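Uncharacterized protein Atu1872 (Agrobacterium tumefaciens, PDB 2QNT) is of unknown function but belongs to the glyoxalase/bleomycin resistance/dioxygenase family, whose paired beta-alpha-beta-beta-beta modules commonly enclose a metal or ligand pocket. Local coordinates at residues A[109-114]-A[121-126]; A[20-25]-A[116-121]. All coordinates share one frame; numbering follows the deposited sequence.

Contact 1 (A[109-114]-A[121-126]); sequences QRVFRF and AIEVGE. With EPE (4-(2-hydroxyethyl)-1-piperazine ethanesulfonic acid), chain B.
The ring of Phe114 carries Ile122 on one face, with CB 4.0 Å from the ring centroid in a CH-pi contact, while CG2 of Val124 sits at its edge, in the ring plane. Two residues along, at the next hydrogen-bonded pair, Val124 CB lies over a face of the Phe112 ring, 28° off the normal. On the other side of the sheet the flat group is the Arg113 guanidinium. Val111 CG2 lies over its centre on one face, and at its edge, in plane, come Glu123 OE1 and the HEPES hydroxyl O8. The salt bridge Arg113 NE to Glu123 OE1 is 2.8 Å long, but the two planes stand 86° apart, and NE meets the oxygen from above the carboxylate. Glu123 is extended, CG anti to its backbone N (chi1 175°), and runs alongside Arg113. OE1 also accepts from O8 of the HEPES at 2.7 Å. A water donates to both Glu123 OE2 and Gln109 OE1; NE2 of the same glutamine donates to Glu126 O at 2.8 Å. Glu126 turns its OE2 back to the backbone N of Arg110, a nearly straight 2.8 Å bond in which the N-H meets OE2 on its anti side.

Between these two layers of side chains runs an antiparallel beta hairpin, with Phe112-Val124 and Phe114-Ile122 as hydrogen-bonded pairs. Strands 76-82 and 98-104 flank it in a four-stranded mixed sheet; helix 85-92 covers the Phe112 side, where Phe89 meets that ring edge-to-face and Asp86 takes the Arg110 guanidinium.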
loop_
_atom_site.group_PDB
_atom_site.type_symbol
_atom_site.label_atom_id
_atom_site.label_comp_id
_atom_site.label_asym_id
_atom_site.label_seq_id
_atom_site.Cartn_x
_atom_site.Cartn_y
_atom_site.Cartn_z
ATOM N N GLN A 109 7.507 5.663 -19.813
ATOM C CA GLN A 109 7.587 6.557 -18.663
ATOM C C GLN A 109 8.963 6.484 -18.016
ATOM O O GLN A 109 9.499 5.399 -17.838
ATOM C CB GLN A 109 6.529 6.131 -17.638
ATOM C CG GLN A 109 6.389 7.010 -16.429
ATOM C CD GLN A 109 5.564 6.348 -15.339
ATOM O OE1 GLN A 109 5.300 5.143 -15.377
ATOM N NE2 GLN A 109 5.120 7.141 -14.372
ATOM N N ARG A 110 9.517 7.638 -17.640
ATOM C CA ARG A 110 10.761 7.701 -16.884
ATOM C C ARG A 110 10.483 7.594 -15.388
ATOM O O ARG A 110 9.691 8.378 -14.840
ATOM C CB ARG A 110 11.474 9.003 -17.196
ATOM C CG ARG A 110 11.835 9.125 -18.659
ATOM C CD ARG A 110 12.311 10.496 -19.000
ATOM N NE ARG A 110 13.570 10.792 -18.366
ATOM C CZ ARG A 110 13.846 11.896 -17.684
ATOM N NH1 ARG A 110 12.926 12.861 -17.528
ATOM N NH2 ARG A 110 15.071 12.028 -17.179
ATOM N N VAL A 111 11.121 6.607 -14.748
ATOM C CA VAL A 111 10.975 6.393 -13.319
ATOM C C VAL A 111 12.288 6.036 -12.683
ATOM O O VAL A 111 13.190 5.549 -13.338
ATOM C CB VAL A 111 9.925 5.266 -12.989
ATOM C CG1 VAL A 111 8.715 5.358 -13.932
ATOM C CG2 VAL A 111 10.523 3.879 -13.027
ATOM N N PHE A 112 12.392 6.228 -11.366
ATOM C CA PHE A 112 13.474 5.629 -10.596
ATOM C C PHE A 112 12.894 4.872 -9.428
ATOM O O PHE A 112 11.764 5.102 -9.030
ATOM C CB PHE A 112 14.542 6.656 -10.171
ATOM C CG PHE A 112 14.096 7.754 -9.231
ATOM C CD1 PHE A 112 14.546 7.777 -7.910
ATOM C CD2 PHE A 112 13.365 8.823 -9.686
ATOM C CE1 PHE A 112 14.229 8.829 -7.061
ATOM C CE2 PHE A 112 13.059 9.881 -8.829
ATOM C CZ PHE A 112 13.484 9.860 -7.523
ATOM N N ARG A 113 13.664 3.923 -8.897
ATOM C CA ARG A 113 13.174 3.034 -7.838
ATOM C C ARG A 113 14.266 2.893 -6.780
ATOM O O ARG A 113 15.465 2.939 -7.093
ATOM C CB ARG A 113 12.779 1.685 -8.400
ATOM C CG ARG A 113 11.662 1.774 -9.442
ATOM C CD ARG A 113 11.105 0.418 -9.836
ATOM N NE ARG A 113 10.030 0.498 -10.835
ATOM C CZ ARG A 113 10.184 0.263 -12.132
ATOM N NH1 ARG A 113 11.370 -0.037 -12.663
ATOM N NH2 ARG A 113 9.148 0.301 -12.960
ATOM N N PHE A 114 13.853 2.760 -5.522
ATOM C CA PHE A 114 14.762 2.824 -4.398
ATOM C C PHE A 114 14.106 2.256 -3.177
ATOM O O PHE A 114 12.922 1.952 -3.173
ATOM C CB PHE A 114 15.231 4.258 -4.147
ATOM C CG PHE A 114 14.120 5.246 -3.947
ATOM C CD1 PHE A 114 13.703 5.600 -2.672
ATOM C CD2 PHE A 114 13.518 5.864 -5.017
ATOM C CE1 PHE A 114 12.698 6.509 -2.486
ATOM C CE2 PHE A 114 12.501 6.784 -4.816
ATOM C CZ PHE A 114 12.105 7.099 -3.535
ATOM N N ALA A 121 10.074 -1.130 -1.147
ATOM C CA ALA A 121 10.406 -0.693 -2.483
ATOM C C ALA A 121 9.503 0.455 -2.885
ATOM O O ALA A 121 8.263 0.363 -2.784
ATOM C CB ALA A 121 10.290 -1.865 -3.463
ATOM N N ILE A 122 10.128 1.537 -3.347
ATOM C CA ILE A 122 9.450 2.741 -3.818
ATOM C C ILE A 122 9.810 3.075 -5.253
ATOM O O ILE A 122 10.974 3.001 -5.653
ATOM C CB ILE A 122 9.844 3.980 -2.988
ATOM C CG1 ILE A 122 9.295 3.876 -1.569
ATOM C CG2 ILE A 122 9.320 5.259 -3.647
ATOM C CD1 ILE A 122 9.909 4.871 -0.626
ATOM N N GLU A 123 8.801 3.494 -6.001
ATOM C CA GLU A 123 8.998 4.035 -7.348
ATOM C C GLU A 123 8.501 5.450 -7.366
ATOM O O GLU A 123 7.427 5.731 -6.847
ATOM C CB GLU A 123 8.214 3.191 -8.361
ATOM C CG GLU A 123 8.276 3.761 -9.776
ATOM C CD GLU A 123 7.600 2.916 -10.800
ATOM O OE1 GLU A 123 7.477 1.695 -10.596
ATOM O OE2 GLU A 123 7.170 3.535 -11.800
ATOM N N VAL A 124 9.302 6.325 -7.993
ATOM C CA VAL A 124 8.887 7.681 -8.317
ATOM C C VAL A 124 8.957 7.810 -9.820
ATOM O O VAL A 124 10.031 7.724 -10.407
ATOM C CB VAL A 124 9.737 8.738 -7.604
ATOM C CG1 VAL A 124 9.389 10.147 -8.094
ATOM C CG2 VAL A 124 9.616 8.632 -6.091
ATOM N N GLY A 125 7.817 8.079 -10.429
ATOM C CA GLY A 125 7.716 8.252 -11.866
ATOM C C GLY A 125 7.253 9.620 -12.253
ATOM O O GLY A 125 6.590 10.336 -11.473
ATOM N N GLU A 126 7.560 9.980 -13.496
ATOM C CA GLU A 126 6.987 11.206 -14.026
ATOM C C GLU A 126 5.482 11.067 -14.090
ATOM O O GLU A 126 4.944 9.972 -14.239
ATOM C CB GLU A 126 7.550 11.563 -15.393
ATOM C CG GLU A 126 7.249 10.563 -16.477
ATOM C CD GLU A 126 7.875 10.973 -17.783
ATOM O OE1 GLU A 126 7.842 12.187 -18.109
ATOM O OE2 GLU A 126 8.414 10.101 -18.470
HETATM N N1 EPE B . 1.649 2.161 -15.141
HETATM C C2 EPE B . 2.063 3.085 -14.086
HETATM C C3 EPE B . 2.309 2.291 -12.837
HETATM N N4 EPE B . 3.393 1.308 -13.010
HETATM C C5 EPE B . 2.985 0.385 -14.066
HETATM C C6 EPE B . 2.693 1.133 -15.356
HETATM C C7 EPE B . 3.704 0.604 -11.786
HETATM C C8 EPE B . 4.887 -0.334 -11.861
HETATM O O8 EPE B . 6.026 0.315 -12.342
HETATM C C9 EPE B . 1.452 3.006 -16.331
HETATM C C10 EPE B . 0.963 2.187 -17.498
HETATM S S EPE B . 0.518 3.253 -18.871
HETATM O O1S EPE B . 1.756 3.915 -19.252
HETATM O O2S EPE B . -0.465 4.182 -18.333
HETATM O O3S EPE B . -0.004 2.318 -19.841
HETATM O O HOH W 1 5.367 3.024 -13.616
#

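Contact 2 (A[20-25]-A[116-121]); sequences NRSKSF and DPDGHA
Phe25 and Pro117 make the central apolar contact, where helix 19-29 meets a type I beta turn, Asp116 to Gly119, linking the last two strands of the glyoxalase-like fold. Pro117 CD sits over the centre of the Phe25 ring in a CH-pi contact, 3.5 Å from the centroid and 13° off the normal. With Phe25 CG anti to its backbone N (chi1 177°), that atom is set against Pro117 CD, and CE2 of the same ring also reaches Asp116 CB.

One helical turn earlier, Arg21 runs past the proline in the opposite direction, its CG 3.7 Å from Pro117 CB. That CB lies over one face of the guanidinium, offset toward the rim. A bend at chi3 (88°) turns NE off the line of the chain; in the conformer described NH2 comes to Asp118 OD1, a salt bridge carried by a weak, bent 3.2 Å hydrogen bond.

Water extends this polar side. One molecule accepts from Arg21 NE and donates to Asp118 OD2; a second donates to the same OD2 and, weakly, to Asp116 OD2. Both are also hydrogen-bonded to Ser22 OG; in the conformer described, two waters thus connect the buried Ser22 to the turn.

Outside the two segments, Asp118 OD1 accepts from the backbone N of Arg17, while Tyr26 OH is hydrogen-bonded to Asp116 OD2. His120 NE2 reaches Phe15 O on strand 7-16.

Within the turn itself, Asp116 OD1 builds an Asx turn by accepting from Asp118 N at 2.8 Å and takes a second bond from His120 N at 3.0 Å. The two amides approach that oxygen from opposite faces of the carboxylate plane.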
loop_
_atom_site.group_PDB
_atom_site.type_symbol
_atom_site.label_atom_id
_atom_site.label_comp_id
_atom_site.label_asym_id
_atom_site.label_seq_id
_atom_site.Cartn_x
_atom_site.Cartn_y
_atom_site.Cartn_z
ATOM N N ASN A 20 9.981 8.003 13.688
ATOM C CA ASN A 20 10.663 9.264 13.433
ATOM C C ASN A 20 11.583 9.227 12.217
ATOM O O ASN A 20 11.572 10.158 11.394
ATOM C CB ASN A 20 11.382 9.701 14.714
ATOM C CG ASN A 20 10.403 9.939 15.849
ATOM O OD1 ASN A 20 9.320 10.486 15.629
ATOM N ND2 ASN A 20 10.756 9.498 17.055
ATOM N N ARG A 21 12.342 8.147 12.069
ATOM C CA ARG A 21 13.222 7.903 10.920
ATOM C C ARG A 21 12.404 7.946 9.638
ATOM O O ARG A 21 12.735 8.601 8.665
ATOM C CB ARG A 21 13.861 6.512 11.095
ATOM C CG ARG A 21 14.565 5.888 9.894
ATOM C CD ARG A 21 15.443 4.656 10.288
ATOM N NE ARG A 21 14.710 3.374 10.282
ATOM C CZ ARG A 21 15.219 2.216 9.864
ATOM N NH1 ARG A 21 16.482 2.135 9.445
ATOM N NH2 ARG A 21 14.458 1.120 9.840
ATOM N N SER A 22 11.319 7.189 9.642
ATOM C CA SER A 22 10.464 7.114 8.474
ATOM C C SER A 22 9.780 8.438 8.185
ATOM O O SER A 22 9.833 8.932 7.040
ATOM C CB SER A 22 9.446 6.001 8.658
ATOM O OG SER A 22 10.117 4.765 8.794
ATOM N N LYS A 23 9.173 9.032 9.212
ATOM C CA LYS A 23 8.463 10.303 9.034
ATOM C C LYS A 23 9.381 11.348 8.375
ATOM O O LYS A 23 9.002 12.031 7.421
ATOM C CB LYS A 23 7.940 10.801 10.378
ATOM C CG LYS A 23 7.286 12.165 10.383
ATOM C CD LYS A 23 6.580 12.388 11.705
ATOM C CE LYS A 23 7.580 12.637 12.820
ATOM N NZ LYS A 23 6.903 13.082 14.065
ATOM N N SER A 24 10.599 11.444 8.916
ATOM C CA SER A 24 11.588 12.388 8.415
ATOM C C SER A 24 11.995 12.063 6.969
ATOM O O SER A 24 12.162 12.941 6.149
ATOM C CB SER A 24 12.814 12.414 9.325
ATOM O OG SER A 24 12.484 12.877 10.621
ATOM N N PHE A 25 12.151 10.780 6.653
ATOM C CA PHE A 25 12.447 10.375 5.280
ATOM C C PHE A 25 11.342 10.813 4.303
ATOM O O PHE A 25 11.612 11.464 3.273
ATOM C CB PHE A 25 12.598 8.860 5.242
ATOM C CG PHE A 25 12.841 8.299 3.877
ATOM C CD1 PHE A 25 14.106 8.275 3.371
ATOM C CD2 PHE A 25 11.818 7.778 3.118
ATOM C CE1 PHE A 25 14.362 7.745 2.133
ATOM C CE2 PHE A 25 12.073 7.279 1.864
ATOM C CZ PHE A 25 13.356 7.239 1.394
ATOM N N ASP A 116 13.036 2.569 0.943
ATOM C CA ASP A 116 12.850 3.400 2.136
ATOM C C ASP A 116 13.730 2.892 3.275
ATOM O O ASP A 116 14.436 1.902 3.107
ATOM C CB ASP A 116 11.367 3.589 2.451
ATOM C CG ASP A 116 10.775 2.542 3.322
ATOM O OD1 ASP A 116 11.420 1.513 3.628
ATOM O OD2 ASP A 116 9.614 2.748 3.781
ATOM N N PRO A 117 13.764 3.597 4.410
ATOM C CA PRO A 117 14.636 3.194 5.497
ATOM C C PRO A 117 14.410 1.772 6.017
ATOM O O PRO A 117 15.316 1.208 6.629
ATOM C CB PRO A 117 14.333 4.231 6.583
ATOM C CG PRO A 117 13.982 5.457 5.775
ATOM C CD PRO A 117 13.125 4.903 4.672
ATOM N N ASP A 118 13.241 1.186 5.795
ATOM C CA ASP A 118 12.922 -0.160 6.259
ATOM C C ASP A 118 13.095 -1.181 5.144
ATOM O O ASP A 118 12.883 -2.386 5.382
ATOM C CB ASP A 118 11.496 -0.212 6.807
ATOM C CG ASP A 118 11.376 0.522 8.099
ATOM O OD1 ASP A 118 11.537 -0.125 9.158
ATOM O OD2 ASP A 118 11.178 1.752 8.056
ATOM N N GLY A 119 13.488 -0.738 3.954
ATOM C CA GLY A 119 13.637 -1.634 2.834
ATOM C C GLY A 119 12.422 -1.822 1.961
ATOM O O GLY A 119 12.462 -2.639 1.042
ATOM N N HIS A 120 11.350 -1.064 2.191
ATOM C CA HIS A 120 10.202 -1.166 1.305
ATOM C C HIS A 120 10.581 -0.578 -0.050
ATOM O O HIS A 120 11.339 0.405 -0.101
ATOM C CB HIS A 120 8.980 -0.400 1.852
ATOM C CG HIS A 120 8.448 -0.943 3.132
ATOM N ND1 HIS A 120 7.919 -2.219 3.244
ATOM C CD2 HIS A 120 8.347 -0.377 4.357
ATOM C CE1 HIS A 120 7.503 -2.391 4.484
ATOM N NE2 HIS A 120 7.753 -1.291 5.182
ATOM N N ALA A 121 10.074 -1.130 -1.147
ATOM C CA ALA A 121 10.406 -0.693 -2.483
ATOM C C ALA A 121 9.503 0.455 -2.885
ATOM O O ALA A 121 8.263 0.363 -2.784
ATOM C CB ALA A 121 10.290 -1.865 -3.463
HETATM O O HOH W 2 11.928 3.110 10.250
HETATM O O HOH W 3 10.405 3.657 6.327
#

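Contacts 1 and 2 lie along the same hairpin: the turn of contact 2 closes the strands of contact 1, and Ala121 belongs to both. Their centres are 16 Å apart, yet the apolar side is continuous: Phe114 CE1 lies 4.0 Å from Phe25 CZ, so helix 19-29 joins the turn and the phenylalanine side of the sheet. In the Ile122 conformer described, CD1 of Ile122 also packs 3.6 Å from Asp116 CB. The HEPES molecule, probably from the crystallisation liquor, binds at contact 1 on the other side, beside Arg113 and Glu123. That may mark a pocket, consistent with the ligand-binding sheet surfaces of this family. Both contacts also touch the second subunit.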